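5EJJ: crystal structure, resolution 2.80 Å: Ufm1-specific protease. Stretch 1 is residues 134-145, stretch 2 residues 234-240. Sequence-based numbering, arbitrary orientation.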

# COMPACT_ATOMS: atom_id res chain seq x y z
N GLY A 134 -11.61 20.37 3.46
CA GLY A 134 -12.22 20.38 4.78
C GLY A 134 -13.68 20.73 4.69
O GLY A 134 -14.11 21.38 3.75
N TYR A 135 -14.47 20.27 5.65
CA TYR A 135 -15.85 20.72 5.71
C TYR A 135 -16.38 20.69 7.12
O TYR A 135 -15.75 20.13 8.01
CB TYR A 135 -16.76 19.94 4.75
CG TYR A 135 -16.57 18.45 4.80
CD1 TYR A 135 -15.60 17.83 4.02
CD2 TYR A 135 -17.35 17.65 5.63
CE1 TYR A 135 -15.42 16.47 4.07
CE2 TYR A 135 -17.18 16.29 5.67
CZ TYR A 135 -16.21 15.71 4.89
OH TYR A 135 -16.02 14.36 4.93
N GLU A 136 -17.53 21.32 7.33
CA GLU A 136 -18.10 21.39 8.66
C GLU A 136 -19.55 20.89 8.67
O GLU A 136 -20.32 21.16 7.75
CB GLU A 136 -17.99 22.82 9.17
CG GLU A 136 -18.60 23.07 10.51
CD GLU A 136 -18.49 24.52 10.91
OE1 GLU A 136 -18.85 25.39 10.06
OE2 GLU A 136 -18.03 24.80 12.04
N TRP A 137 -19.89 20.14 9.71
CA TRP A 137 -21.18 19.46 9.81
C TRP A 137 -21.81 19.72 11.15
O TRP A 137 -21.15 19.57 12.18
CB TRP A 137 -20.99 17.96 9.70
CG TRP A 137 -20.94 17.49 8.34
CD1 TRP A 137 -21.02 18.26 7.22
CD2 TRP A 137 -20.80 16.13 7.90
NE1 TRP A 137 -20.94 17.47 6.10
CE2 TRP A 137 -20.81 16.15 6.48
CE3 TRP A 137 -20.68 14.91 8.56
CZ2 TRP A 137 -20.71 14.99 5.70
CZ3 TRP A 137 -20.59 13.74 7.78
CH2 TRP A 137 -20.60 13.80 6.36
N SER A 138 -23.09 20.08 11.14
CA SER A 138 -23.80 20.34 12.38
C SER A 138 -24.83 19.26 12.66
O SER A 138 -25.69 18.96 11.83
CB SER A 138 -24.45 21.71 12.34
OG SER A 138 -23.55 22.67 12.86
N LEU A 139 -24.73 18.67 13.86
CA LEU A 139 -25.64 17.61 14.29
C LEU A 139 -26.51 18.00 15.50
O LEU A 139 -26.02 18.10 16.63
CB LEU A 139 -24.84 16.34 14.59
CG LEU A 139 -23.92 15.87 13.47
CD1 LEU A 139 -23.46 14.44 13.73
CD2 LEU A 139 -24.60 15.97 12.12
N ARG A 140 -27.81 18.21 15.24
CA ARG A 140 -28.82 18.49 16.26
C ARG A 140 -28.81 17.44 17.37
O ARG A 140 -28.82 16.24 17.07
CB ARG A 140 -30.22 18.49 15.64
CG ARG A 140 -30.59 19.74 14.92
CD ARG A 140 -31.11 19.39 13.58
NE ARG A 140 -32.56 19.31 13.55
CZ ARG A 140 -33.22 18.53 12.70
NH1 ARG A 140 -32.56 17.75 11.86
NH2 ARG A 140 -34.55 18.51 12.71
N ALA A 141 -28.85 17.89 18.62
CA ALA A 141 -28.84 16.98 19.77
C ALA A 141 -29.92 15.90 19.69
O ALA A 141 -31.12 16.20 19.56
CB ALA A 141 -28.95 17.76 21.06
N GLY A 142 -29.48 14.64 19.75
CA GLY A 142 -30.36 13.48 19.65
C GLY A 142 -30.73 13.17 18.22
O GLY A 142 -31.37 12.15 17.92
N ARG A 143 -30.34 14.05 17.31
CA ARG A 143 -30.64 13.87 15.91
C ARG A 143 -29.37 13.73 15.10
O ARG A 143 -29.36 13.98 13.89
CB ARG A 143 -31.49 15.03 15.40
CG ARG A 143 -32.97 14.88 15.72
CD ARG A 143 -33.77 16.01 15.13
NE ARG A 143 -35.20 15.76 15.24
CZ ARG A 143 -35.95 15.35 14.23
NH1 ARG A 143 -35.39 15.13 13.04
NH2 ARG A 143 -37.25 15.15 14.40
N GLU A 144 -28.29 13.32 15.78
CA GLU A 144 -26.97 13.18 15.17
C GLU A 144 -26.99 12.27 13.94
O GLU A 144 -26.38 12.57 12.91
CB GLU A 144 -25.96 12.64 16.20
CG GLU A 144 -25.55 13.63 17.29
CD GLU A 144 -26.55 13.70 18.43
OE1 GLU A 144 -27.61 13.04 18.35
OE2 GLU A 144 -26.27 14.41 19.43
N GLN A 145 -27.69 11.15 14.06
CA GLN A 145 -27.75 10.19 12.97
C GLN A 145 -28.36 10.73 11.68
O GLN A 145 -27.81 10.55 10.61
CB GLN A 145 -28.49 8.94 13.43
CG GLN A 145 -28.72 7.93 12.32
CD GLN A 145 -28.85 6.51 12.83
OE1 GLN A 145 -28.98 5.57 12.04
NE2 GLN A 145 -28.80 6.35 14.16
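Stretch 2, residues 234-240: FTRLVTI

How does stretch 2 lie on stretch 1? It runs beside it as an antiparallel neighbour: residues 235-240 form an extended strand whose direction makes an angle of 157° with that of strand 134-139, and the two axes approach to 4.5 Å. The register pairs Thr 235 with Leu 139 and ends with Ile 240 beside Gly 134, so each step forward on stretch 2 is a step back on stretch 1. Together the two stretches bury 696 Å².

Where does the pairing begin? Phe 234 lies beside Arg 140, its CB 4.0 Å from Arg 140 CA, and its ring leans forward, toward the level of Arg 236, so that CE1 comes 3.4 Å from OG of Ser 138. Thr 235 then makes the first hydrogen-bonded pair, with Leu 139: Thr 235 N donates to Leu 139 O at 2.6 Å, and Leu 139 N donates to Thr 235 O at 2.5 Å. Thr 235 OG1 adds a weak bond to the same Leu 139 O at 3.3 Å.

What does Arg 236 do on the face it shares with Ser 138 and Glu 136? It pairs with Ser 138 without backbone hydrogen bonds between the two, their CA atoms 4.3 Å apart. Its side chain runs on to Glu 136 and forms a salt bridge: NE and NH2 of Arg 236 both donate to OE2 of Glu 136, at 2.5 and 2.8 Å. The carboxylate oxygen lies at the edge of the guanidinium, near its plane, where the N-H groups point.

How do Leu 237 and Val 238 continue the alternation? Leu 237 returns to the face of Leu 139 and Trp 137. Its N donates to Trp 137 O at 2.6 Å, Trp 137 N donates to Leu 237 O at 2.8 Å, and Leu 237 CB packs 4.2 Å from Trp 137 CB. Val 238 faces the other way, beside Glu 136; its CG1 is 3.6 Å from Tyr 135 O.

How does the contact end? Thr 239 is hydrogen-bonded to Tyr 135 in both directions, N to Tyr 135 O at 3.0 Å and O from Tyr 135 N at 2.7 Å. Its CB sits over one face of the Tyr 135 ring, 3.9 Å from the centroid, a CH-pi contact. Finally Ile 240 CA comes within 4.0 Å of Gly 134 CA, where an ideal CB on the glycine would lie tight against Ile 240 CG2.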

# COMPACT_ATOMS: atom_id res chain seq x y z
N PHE A 234 -26.78 21.46 19.69
CA PHE A 234 -26.21 20.83 18.48
C PHE A 234 -24.70 20.57 18.58
O PHE A 234 -24.01 21.21 19.37
CB PHE A 234 -26.51 21.63 17.20
CG PHE A 234 -25.63 22.85 17.01
CD1 PHE A 234 -24.50 22.80 16.20
CD2 PHE A 234 -25.93 24.06 17.63
CE1 PHE A 234 -23.69 23.93 16.02
CE2 PHE A 234 -25.12 25.18 17.46
CZ PHE A 234 -24.00 25.11 16.65
N THR A 235 -24.21 19.62 17.78
CA THR A 235 -22.78 19.29 17.71
C THR A 235 -22.21 19.70 16.35
O THR A 235 -22.75 19.31 15.31
CB THR A 235 -22.56 17.78 17.85
OG1 THR A 235 -23.57 17.22 18.70
CG2 THR A 235 -21.19 17.51 18.42
N ARG A 236 -21.14 20.50 16.35
CA ARG A 236 -20.51 20.85 15.08
C ARG A 236 -19.23 20.05 14.93
O ARG A 236 -18.35 20.08 15.78
CB ARG A 236 -20.28 22.37 14.92
CG ARG A 236 -19.40 23.00 15.99
CD ARG A 236 -19.00 24.43 15.64
NE ARG A 236 -17.99 24.49 14.57
CZ ARG A 236 -16.67 24.40 14.77
NH1 ARG A 236 -16.20 24.23 16.00
NH2 ARG A 236 -15.83 24.49 13.75
N LEU A 237 -19.16 19.33 13.82
CA LEU A 237 -18.11 18.38 13.55
C LEU A 237 -17.24 18.93 12.41
O LEU A 237 -17.78 19.44 11.42
CB LEU A 237 -18.77 17.05 13.17
CG LEU A 237 -18.06 15.84 12.58
CD1 LEU A 237 -16.72 15.52 13.24
CD2 LEU A 237 -19.02 14.67 12.71
N VAL A 238 -15.92 18.88 12.58
CA VAL A 238 -15.04 19.31 11.48
C VAL A 238 -14.17 18.19 10.92
O VAL A 238 -13.54 17.45 11.64
CB VAL A 238 -14.19 20.52 11.83
CG1 VAL A 238 -13.40 20.94 10.63
CG2 VAL A 238 -15.08 21.65 12.22
N THR A 239 -14.19 18.07 9.60
CA THR A 239 -13.52 16.99 8.91
C THR A 239 -12.58 17.62 7.92
O THR A 239 -13.01 18.44 7.09
CB THR A 239 -14.54 16.14 8.12
OG1 THR A 239 -15.68 15.85 8.95
CG2 THR A 239 -13.91 14.84 7.64
N ILE A 240 -11.29 17.28 8.01
CA ILE A 240 -10.37 17.63 6.93
C ILE A 240 -9.50 16.43 6.61
O ILE A 240 -9.22 15.61 7.49
CB ILE A 240 -9.50 18.87 7.24
CG1 ILE A 240 -8.15 18.47 7.76
CG2 ILE A 240 -10.14 19.73 8.28
CD1 ILE A 240 -7.44 19.59 8.38